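Local structure of putative GntR-family transcriptional regulator (Bordetella bronchiseptica RB50, 3CNV) at residues Leu39-Arg42 with Ala43-Val47; Leu120-Glu123 with Pro124-Leu128; Ala86-Tyr89 with Gly90-Ser94; Ser135-Tyr138 with Gly139-Met143. The protein is a putative GntR-family transcriptional regulator whose UTRA-type domain probably binds a small effector molecule and thereby adjusts DNA binding. One frame throughout, in Å; residues are numbered along the deposited sequence.

All four contacts lie in the UTRA domain, which is built on an antiparallel sheet. Interactions 1 and 2 are related turns, each leading from the end of a short helix into a strand of that sheet, yet their centres are 32 Å apart. Interaction 4 closes the hairpin of strands 127-137 and 141-150; interaction 2 sits at the start of the first of these, on the other side of the chain's centre. Interactions 1 and 4 touch, with Glu40 CD 3.6 Å from Pro142 CG. Interaction 3, the start of helix 88-96, binds a citrate, probably from crystallisation, and meets interaction 4 where Tyr89 OH lies 3.6 Å from Ser135 OG.

Interaction 1. Residues Leu39-Arg42 with Ala43-Val47; sequences LELR and AGETV
Arg42 to Glu45 form a type II beta turn, closed by a hydrogen bond of 3.1 Å from Glu45 N to Arg42 O, and the chain that leads into it comes off helix 33-38 through a Schellman motif in which Glu40 has positive phi. Gly44, with phi 99°, takes the turn position where a beta carbon would be pressed against the preceding carbonyl oxygen. Glu45 reaches back across the turn. With CG beside its own backbone N (chi1 -74°) and the chain extended beyond, the carboxylate comes to the start of the turn, and OE2 accepts a nearly straight bond of 3.0 Å from Arg42 N, which lies out of the carboxylate plane. On that same side of the carboxylate, Leu41 crosses the glutamate at about a right angle, its CB 3.7 Å from Glu45 OE2. Over the opposite face lies the guanidinium, brought there by the bend of the arginine chain at chi3, with Arg42 NH1 2.8 Å from Glu45 OE2. Because OE2 lies well out of the guanidinium plane, no N-H points at it and the salt bridge rests on charge; the two flat groups are 19° from parallel. Leu41 CD1 meets Val47 CG1 at 3.5 Å, while Leu39 CD1 reaches the same methyl at 4.0 Å. A beta-branched, apolar residue suits this buried strand position, where Val47 also packs on Leu29 and Trp67. One carboxylate oxygen thus serves both a main-chain N-H and a guanidinium, a pairing that would probably stabilise the charged form of Glu45.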
loop_
_atom_site.group_PDB
_atom_site.type_symbol
_atom_site.label_atom_id
_atom_site.label_comp_id
_atom_site.label_asym_id
_atom_site.label_seq_id
_atom_site.Cartn_x
_atom_site.Cartn_y
_atom_site.Cartn_z
ATOM N N LEU C 39 13.780 -1.347 17.737
ATOM C CA LEU C 39 14.055 -2.803 17.590
ATOM C C LEU C 39 13.550 -3.599 18.789
ATOM O O LEU C 39 13.610 -4.830 18.827
ATOM C CB LEU C 39 15.559 -3.033 17.302
ATOM C CG LEU C 39 16.103 -2.660 15.910
ATOM C CD1 LEU C 39 17.712 -2.806 15.739
ATOM C CD2 LEU C 39 15.365 -3.404 14.744
ATOM N N GLU C 40 12.932 -2.884 19.709
ATOM C CA GLU C 40 12.386 -3.464 20.940
ATOM C C GLU C 40 13.455 -4.282 21.646
ATOM O O GLU C 40 13.244 -5.424 22.043
ATOM C CB GLU C 40 11.108 -4.274 20.653
ATOM C CG GLU C 40 9.975 -3.348 20.100
ATOM C CD GLU C 40 8.782 -4.077 19.494
ATOM O OE1 GLU C 40 8.559 -5.256 19.823
ATOM O OE2 GLU C 40 8.074 -3.467 18.656
ATOM N N LEU C 41 14.644 -3.692 21.764
ATOM C CA LEU C 41 15.753 -4.307 22.500
ATOM C C LEU C 41 15.864 -3.783 23.938
ATOM O O LEU C 41 15.380 -2.714 24.265
ATOM C CB LEU C 41 17.079 -4.076 21.807
ATOM C CG LEU C 41 17.097 -4.311 20.287
ATOM C CD1 LEU C 41 18.502 -4.067 19.713
ATOM C CD2 LEU C 41 16.679 -5.678 20.059
ATOM N N ARG C 42 16.559 -4.562 24.762
ATOM C CA ARG C 42 16.955 -4.120 26.090
ATOM C C ARG C 42 18.031 -3.105 25.914
ATOM O O ARG C 42 18.785 -3.167 25.010
ATOM C CB ARG C 42 17.486 -5.265 26.996
ATOM C CG ARG C 42 16.517 -6.428 27.172
ATOM C CD ARG C 42 17.142 -7.645 27.902
ATOM N NE ARG C 42 16.864 -8.879 27.153
ATOM C CZ ARG C 42 17.632 -9.329 26.151
ATOM N NH1 ARG C 42 18.739 -8.699 25.849
ATOM N NH2 ARG C 42 17.332 -10.440 25.490
ATOM N N ALA C 43 18.111 -2.195 26.866
ATOM C CA ALA C 43 19.185 -1.224 26.893
ATOM C C ALA C 43 20.496 -1.967 26.929
ATOM O O ALA C 43 20.710 -2.888 27.713
ATOM C CB ALA C 43 19.053 -0.256 28.140
ATOM N N GLY C 44 21.378 -1.560 26.054
ATOM C CA GLY C 44 22.720 -2.028 26.127
ATOM C C GLY C 44 22.922 -3.139 25.167
ATOM O O GLY C 44 23.998 -3.647 25.053
ATOM N N GLU C 45 21.856 -3.529 24.486
ATOM C CA GLU C 45 21.989 -4.584 23.483
ATOM C C GLU C 45 22.846 -4.132 22.322
ATOM O O GLU C 45 22.804 -2.979 21.905
ATOM C CB GLU C 45 20.641 -5.129 22.965
ATOM C CG GLU C 45 19.926 -6.015 23.947
ATOM C CD GLU C 45 18.910 -6.932 23.243
ATOM O OE1 GLU C 45 19.240 -7.456 22.151
ATOM O OE2 GLU C 45 17.799 -7.114 23.755
ATOM N N THR C 46 23.640 -5.079 21.857
ATOM C CA THR C 46 24.497 -4.923 20.696
ATOM C C THR C 46 23.695 -5.072 19.411
ATOM O O THR C 46 22.809 -5.907 19.313
ATOM C CB THR C 46 25.682 -5.940 20.768
ATOM O OG1 THR C 46 26.539 -5.576 21.894
ATOM C CG2 THR C 46 26.429 -5.975 19.511
ATOM N N VAL C 47 24.022 -4.193 18.465
ATOM C CA VAL C 47 23.495 -4.188 17.102
ATOM C C VAL C 47 24.649 -4.207 16.086
ATOM O O VAL C 47 25.719 -3.725 16.320
ATOM C CB VAL C 47 22.524 -2.992 16.784
ATOM C CG1 VAL C 47 21.192 -3.105 17.668
ATOM C CG2 VAL C 47 23.223 -1.662 16.968
#

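Interaction 2. Residues Leu120-Glu123 with Pro124-Leu128; sequences LGVE and PGRPL
Leu120 points its CD1 methyl at the isobutyl group of Leu128, and the two side chains meet tip to tip, with CD1 3.9 Å from Leu128 CD2. Leucine suits both places: each is buried, and Leu120 also rests on Pro60 and Ile63 of strand 59-69. Gly121, the first residue to leave helical angles, carries the chain onward with positive phi. Val122 then lies across the aliphatic part of Arg126 at about a right angle, its CG2 3.8 Å from Arg126 CB, while its CG1 sits over one face of the guanidinium. From Glu123 to Arg126 the chain makes a type II beta turn, joining the helix to strand 127-137. Proline fits its second position with its constrained negative phi, and Gly125 its third, where phi is 100°. Glu123 O accepts the closing bond from Arg126 N at 3.1 Å. The side chain of Glu123 rises between its own N and carbonyl carbon (chi1 75°) and bends at chi2, which brings OE1 to the edge of the guanidinium, in its plane. The N-H of Arg126 NE points almost straight at Glu123 OE1, but at 3.5 Å this hydrogen-bonded salt bridge is weak, and the two flat groups are turned 48° against each other.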
loop_
_atom_site.group_PDB
_atom_site.type_symbol
_atom_site.label_atom_id
_atom_site.label_comp_id
_atom_site.label_asym_id
_atom_site.label_seq_id
_atom_site.Cartn_x
_atom_site.Cartn_y
_atom_site.Cartn_z
ATOM N N LEU C 120 27.592 10.995 -2.248
ATOM C CA LEU C 120 26.553 11.061 -3.299
ATOM C C LEU C 120 26.946 11.931 -4.468
ATOM O O LEU C 120 26.226 12.059 -5.469
ATOM C CB LEU C 120 25.207 11.502 -2.714
ATOM C CG LEU C 120 24.522 10.434 -1.828
ATOM C CD1 LEU C 120 23.218 10.983 -1.220
ATOM C CD2 LEU C 120 24.201 9.099 -2.601
ATOM N N GLY C 121 28.123 12.484 -4.341
ATOM C CA GLY C 121 28.732 13.313 -5.391
ATOM C C GLY C 121 28.132 14.688 -5.486
ATOM O O GLY C 121 28.111 15.279 -6.541
ATOM N N VAL C 122 27.620 15.177 -4.370
ATOM C CA VAL C 122 26.947 16.479 -4.348
ATOM C C VAL C 122 27.528 17.452 -3.349
ATOM O O VAL C 122 28.323 17.116 -2.520
ATOM C CB VAL C 122 25.427 16.317 -4.024
ATOM C CG1 VAL C 122 24.757 15.386 -5.030
ATOM C CG2 VAL C 122 25.184 15.763 -2.589
ATOM N N GLU C 123 27.056 18.674 -3.416
ATOM C CA GLU C 123 27.514 19.725 -2.510
ATOM C C GLU C 123 26.746 19.680 -1.203
ATOM O O GLU C 123 25.571 19.372 -1.182
ATOM C CB GLU C 123 27.359 21.124 -3.166
ATOM C CG GLU C 123 25.902 21.605 -3.204
ATOM C CD GLU C 123 24.963 21.009 -4.332
ATOM O OE1 GLU C 123 25.309 19.985 -5.076
ATOM O OE2 GLU C 123 23.849 21.633 -4.436
ATOM N N PRO C 124 27.399 20.010 -0.088
ATOM C CA PRO C 124 26.552 20.043 1.109
ATOM C C PRO C 124 25.397 21.031 0.980
ATOM O O PRO C 124 25.513 22.111 0.368
ATOM C CB PRO C 124 27.536 20.453 2.223
ATOM C CG PRO C 124 28.887 20.170 1.682
ATOM C CD PRO C 124 28.793 20.378 0.201
ATOM N N GLY C 125 24.273 20.668 1.546
ATOM C CA GLY C 125 23.073 21.504 1.421
ATOM C C GLY C 125 22.110 21.019 0.363
ATOM O O GLY C 125 20.933 21.372 0.377
ATOM N N ARG C 126 22.603 20.158 -0.527
ATOM C CA ARG C 126 21.768 19.566 -1.621
ATOM C C ARG C 126 20.548 18.844 -1.053
ATOM O O ARG C 126 20.667 18.073 -0.071
ATOM C CB ARG C 126 22.595 18.582 -2.437
ATOM C CG ARG C 126 21.892 17.732 -3.420
ATOM C CD ARG C 126 21.340 18.514 -4.573
ATOM N NE ARG C 126 22.264 18.423 -5.659
ATOM C CZ ARG C 126 22.029 17.812 -6.803
ATOM N NH1 ARG C 126 20.850 17.302 -7.091
ATOM N NH2 ARG C 126 22.978 17.779 -7.682
ATOM N N PRO C 127 19.352 19.123 -1.606
ATOM C CA PRO C 127 18.215 18.388 -1.005
ATOM C C PRO C 127 18.236 16.886 -1.353
ATOM O O PRO C 127 18.519 16.486 -2.522
ATOM C CB PRO C 127 17.011 19.043 -1.646
ATOM C CG PRO C 127 17.430 20.354 -2.040
ATOM C CD PRO C 127 18.898 20.246 -2.449
ATOM N N LEU C 128 18.005 16.095 -0.303
ATOM C CA LEU C 128 17.959 14.623 -0.377
ATOM C C LEU C 128 16.639 14.178 0.255
ATOM O O LEU C 128 16.055 14.881 1.134
ATOM C CB LEU C 128 19.116 13.963 0.401
ATOM C CG LEU C 128 20.528 14.398 0.077
ATOM C CD1 LEU C 128 21.577 13.707 1.057
ATOM C CD2 LEU C 128 20.861 14.083 -1.411
#

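Interaction 3. Residues Ala86-Tyr89 with Gly90-Ser94; sequences APLY and GLFES
Leu88 and Phe92 meet one turn apart along helix 88-96, where the phenylalanine ring fills the hollow bounded by CB and the carbonyl of Leu88. Its CZ lies 4.0 Å from Leu88 CB, and Leu88 O sits over one face of the ring, 3.2 Å above the plane and offset toward the rim. That same oxygen accepts a hydrogen bond of 2.8 Å from Phe92 N. With CG beside its backbone N (chi1 -58°), Phe92 turns its ring back along the helix under this carbonyl. Tyr89, three residues before Phe92, brings its CD1 within 4.0 Å of Phe92 CD2, and the two ring planes stand at 85° in an oblique pair. The large, flat side chains suit a buried surface facing the sheet, where Phe92 packs on Leu66 and Leu68 and the Tyr89 hydroxyl bonds to Glu144 and Arg133. Across the small Gly90, Ala86 presents its methyl to the backbone of Leu91, with CB 4.1 Å from Leu91 N. Pro87, which has no N-H to offer, stands at the N-cap, and its carbonyl accepts Leu91 N at 2.9 Å. Next to it, the N-H groups of Leu88 and Tyr89 bind a citrate, probably from the crystallisation liquor, in the anion-binding arrangement characteristic of a helix N-terminus.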
loop_
_atom_site.group_PDB
_atom_site.type_symbol
_atom_site.label_atom_id
_atom_site.label_comp_id
_atom_site.label_asym_id
_atom_site.label_seq_id
_atom_site.Cartn_x
_atom_site.Cartn_y
_atom_site.Cartn_z
ATOM N N ALA C 86 24.206 -11.331 -3.417
ATOM C CA ALA C 86 22.820 -11.031 -3.044
ATOM C C ALA C 86 22.546 -9.580 -2.611
ATOM O O ALA C 86 23.298 -8.898 -1.929
ATOM C CB ALA C 86 22.261 -12.045 -1.949
ATOM N N PRO C 87 21.381 -9.139 -2.961
ATOM C CA PRO C 87 20.796 -8.029 -2.250
ATOM C C PRO C 87 20.722 -8.332 -0.760
ATOM O O PRO C 87 20.560 -9.506 -0.336
ATOM C CB PRO C 87 19.416 -7.912 -2.891
ATOM C CG PRO C 87 19.363 -8.903 -4.003
ATOM C CD PRO C 87 20.420 -9.886 -3.798
ATOM N N LEU C 88 20.862 -7.304 0.060
ATOM C CA LEU C 88 20.800 -7.525 1.524
ATOM C C LEU C 88 19.553 -8.307 2.035
ATOM O O LEU C 88 19.690 -9.226 2.844
ATOM C CB LEU C 88 20.888 -6.214 2.290
ATOM C CG LEU C 88 22.252 -5.503 2.199
ATOM C CD1 LEU C 88 22.251 -4.156 2.940
ATOM C CD2 LEU C 88 23.286 -6.410 2.810
ATOM N N TYR C 89 18.347 -7.878 1.667
ATOM C CA TYR C 89 17.139 -8.554 2.172
ATOM C C TYR C 89 17.156 -9.998 1.771
ATOM O O TYR C 89 16.718 -10.864 2.513
ATOM C CB TYR C 89 15.810 -7.875 1.791
ATOM C CG TYR C 89 15.570 -6.599 2.522
ATOM C CD1 TYR C 89 15.342 -6.575 3.899
ATOM C CD2 TYR C 89 15.495 -5.425 1.828
ATOM C CE1 TYR C 89 15.110 -5.374 4.562
ATOM C CE2 TYR C 89 15.239 -4.223 2.461
ATOM C CZ TYR C 89 15.060 -4.194 3.817
ATOM O OH TYR C 89 14.815 -2.964 4.395
ATOM N N GLY C 90 17.701 -10.267 0.605
ATOM C CA GLY C 90 17.802 -11.685 0.151
ATOM C C GLY C 90 18.799 -12.438 1.011
ATOM O O GLY C 90 18.583 -13.595 1.364
ATOM N N LEU C 91 19.904 -11.778 1.366
ATOM C CA LEU C 91 20.918 -12.358 2.264
ATOM C C LEU C 91 20.289 -12.645 3.649
ATOM O O LEU C 91 20.512 -13.685 4.241
ATOM C CB LEU C 91 22.116 -11.427 2.463
ATOM C CG LEU C 91 23.179 -11.897 3.468
ATOM C CD1 LEU C 91 23.955 -13.168 2.863
ATOM C CD2 LEU C 91 24.198 -10.789 3.893
ATOM N N PHE C 92 19.510 -11.703 4.162
ATOM C CA PHE C 92 18.930 -11.862 5.490
ATOM C C PHE C 92 18.003 -13.081 5.469
ATOM O O PHE C 92 17.938 -13.836 6.417
ATOM C CB PHE C 92 18.166 -10.624 5.970
ATOM C CG PHE C 92 18.977 -9.352 6.033
ATOM C CD1 PHE C 92 20.364 -9.388 6.109
ATOM C CD2 PHE C 92 18.325 -8.112 6.075
ATOM C CE1 PHE C 92 21.102 -8.214 6.187
ATOM C CE2 PHE C 92 19.048 -6.926 6.174
ATOM C CZ PHE C 92 20.447 -6.982 6.240
ATOM N N GLU C 93 17.310 -13.259 4.360
ATOM C CA GLU C 93 16.389 -14.399 4.178
ATOM C C GLU C 93 17.140 -15.709 4.125
ATOM O O GLU C 93 16.902 -16.628 4.926
ATOM C CB GLU C 93 15.532 -14.282 2.879
ATOM C CG GLU C 93 14.252 -13.552 3.050
ATOM C CD GLU C 93 13.397 -13.326 1.749
ATOM O OE1 GLU C 93 13.776 -13.826 0.650
ATOM O OE2 GLU C 93 12.339 -12.606 1.873
ATOM N N SER C 94 18.051 -15.785 3.172
ATOM C CA SER C 94 18.752 -17.046 2.921
ATOM C C SER C 94 19.770 -17.473 3.967
ATOM O O SER C 94 19.879 -18.669 4.253
ATOM C CB SER C 94 19.495 -17.007 1.579
ATOM O OG SER C 94 18.497 -16.721 0.641
#

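Interaction 4. Residues Ser135-Tyr138 with Gly139-Met143; sequences SYTY and GDRPM
Thr137 has its hydroxyl between the backbone N and the carbonyl carbon (chi1 64°), which sets OG1 beside Arg141 and turns CG2 toward Met143. The methyl lies against CG of the selenomethionine; their modelled separation is shorter than normal van der Waals contact, and its exact value is doubtful. Thr137 OG1 rests 3.5 Å from Arg141 CB. On the opposite face of the sheet, Tyr136 and Pro142 cross obliquely, ring atom CE1 lying 3.7 Å from Pro142 CB, and Asp140 O sits at the edge of the tyrosine ring. Strands 127-137 and 141-150 form a beta hairpin here, with a G1 beta bulge in which Asp140 and Arg141 both face Thr137. Main-chain bonds tie the strands: Thr137 N to Arg141 O at 2.9 Å, Met143 N to Ser135 O at 2.9 Å, and a weak return bond from Arg141 N to Thr137 O. Proline can stand at position 142 because the pair it forms with Tyr136 is non-hydrogen-bonded and needs no N-H from it. Gly139 takes positive phi at the tip. There the Arg141 chain, extended from CG to NE, runs alongside the turn, and NH1 donates to Tyr138 O at 3.2 Å, the oxygen lying in the guanidinium plane. Asp140 is held from outside the hairpin by a salt bridge to Arg102, which also makes a cation-pi contact with Tyr136.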
loop_
_atom_site.group_PDB
_atom_site.type_symbol
_atom_site.label_atom_id
_atom_site.label_comp_id
_atom_site.label_asym_id
_atom_site.label_seq_id
_atom_site.Cartn_x
_atom_site.Cartn_y
_atom_site.Cartn_z
ATOM N N SER C 135 11.581 -2.391 9.604
ATOM C CA SER C 135 11.078 -3.580 8.916
ATOM C C SER C 135 10.775 -4.640 9.930
ATOM O O SER C 135 11.475 -4.829 10.955
ATOM C CB SER C 135 12.126 -4.171 7.939
ATOM O OG SER C 135 12.515 -3.173 7.099
ATOM N N TYR C 136 9.703 -5.347 9.639
ATOM C CA TYR C 136 9.128 -6.323 10.552
ATOM C C TYR C 136 9.063 -7.714 9.931
ATOM O O TYR C 136 8.833 -7.884 8.748
ATOM C CB TYR C 136 7.702 -5.888 11.015
ATOM C CG TYR C 136 7.660 -4.591 11.786
ATOM C CD1 TYR C 136 7.659 -4.592 13.153
ATOM C CD2 TYR C 136 7.652 -3.361 11.139
ATOM C CE1 TYR C 136 7.683 -3.400 13.873
ATOM C CE2 TYR C 136 7.641 -2.157 11.859
ATOM C CZ TYR C 136 7.704 -2.197 13.208
ATOM O OH TYR C 136 7.734 -1.046 13.980
ATOM N N THR C 137 9.307 -8.706 10.756
ATOM C CA THR C 137 9.051 -10.071 10.393
ATOM C C THR C 137 7.679 -10.396 10.967
ATOM O O THR C 137 7.029 -9.573 11.636
ATOM C CB THR C 137 10.140 -11.081 10.936
ATOM O OG1 THR C 137 10.151 -11.128 12.386
ATOM C CG2 THR C 137 11.517 -10.693 10.498
ATOM N N TYR C 138 7.253 -11.598 10.710
ATOM C CA TYR C 138 6.053 -12.186 11.400
ATOM C C TYR C 138 5.850 -11.889 12.911
ATOM O O TYR C 138 6.740 -11.943 13.741
ATOM C CB TYR C 138 5.973 -13.699 11.026
ATOM C CG TYR C 138 5.594 -13.830 9.524
ATOM C CD1 TYR C 138 4.271 -13.583 9.082
ATOM C CD2 TYR C 138 6.528 -14.155 8.561
ATOM C CE1 TYR C 138 3.906 -13.662 7.719
ATOM C CE2 TYR C 138 6.180 -14.225 7.175
ATOM C CZ TYR C 138 4.862 -13.975 6.765
ATOM O OH TYR C 138 4.477 -14.021 5.423
ATOM N N GLY C 139 4.621 -11.563 13.233
ATOM C CA GLY C 139 4.266 -11.332 14.610
ATOM C C GLY C 139 4.618 -9.927 15.012
ATOM O O GLY C 139 4.714 -9.627 16.198
ATOM N N ASP C 140 4.833 -9.077 14.021
ATOM C CA ASP C 140 5.178 -7.640 14.244
ATOM C C ASP C 140 6.487 -7.441 15.013
ATOM O O ASP C 140 6.614 -6.568 15.940
ATOM C CB ASP C 140 4.030 -6.916 14.980
ATOM C CG ASP C 140 2.904 -6.578 14.047
ATOM O OD1 ASP C 140 3.216 -6.087 12.938
ATOM O OD2 ASP C 140 1.746 -6.844 14.400
ATOM N N ARG C 141 7.413 -8.346 14.728
ATOM C CA ARG C 141 8.735 -8.304 15.368
ATOM C C ARG C 141 9.665 -7.430 14.558
ATOM O O ARG C 141 9.912 -7.740 13.414
ATOM C CB ARG C 141 9.333 -9.676 15.478
ATOM C CG ARG C 141 8.622 -10.493 16.498
ATOM C CD ARG C 141 9.130 -11.919 16.520
ATOM N NE ARG C 141 8.572 -12.620 17.675
ATOM C CZ ARG C 141 7.323 -13.079 17.787
ATOM N NH1 ARG C 141 6.457 -12.973 16.785
ATOM N NH2 ARG C 141 6.957 -13.690 18.909
ATOM N N PRO C 142 10.166 -6.340 15.138
ATOM C CA PRO C 142 11.065 -5.491 14.377
ATOM C C PRO C 142 12.449 -6.124 14.262
ATOM O O PRO C 142 12.967 -6.665 15.229
ATOM C CB PRO C 142 11.046 -4.181 15.165
ATOM C CG PRO C 142 10.770 -4.579 16.534
ATOM C CD PRO C 142 9.979 -5.830 16.510
HETATM N N MSE C 143 13.002 -6.126 13.077
HETATM C CA MSE C 143 14.291 -6.767 12.816
HETATM C C MSE C 143 15.343 -5.911 12.103
HETATM O O MSE C 143 16.511 -6.319 11.937
HETATM C CB MSE C 143 14.098 -8.032 11.928
HETATM C CG MSE C 143 13.513 -9.235 12.583
HETATM SE SE MSE C 143 14.280 -9.786 14.313
HETATM C CE MSE C 143 16.053 -10.189 13.702
#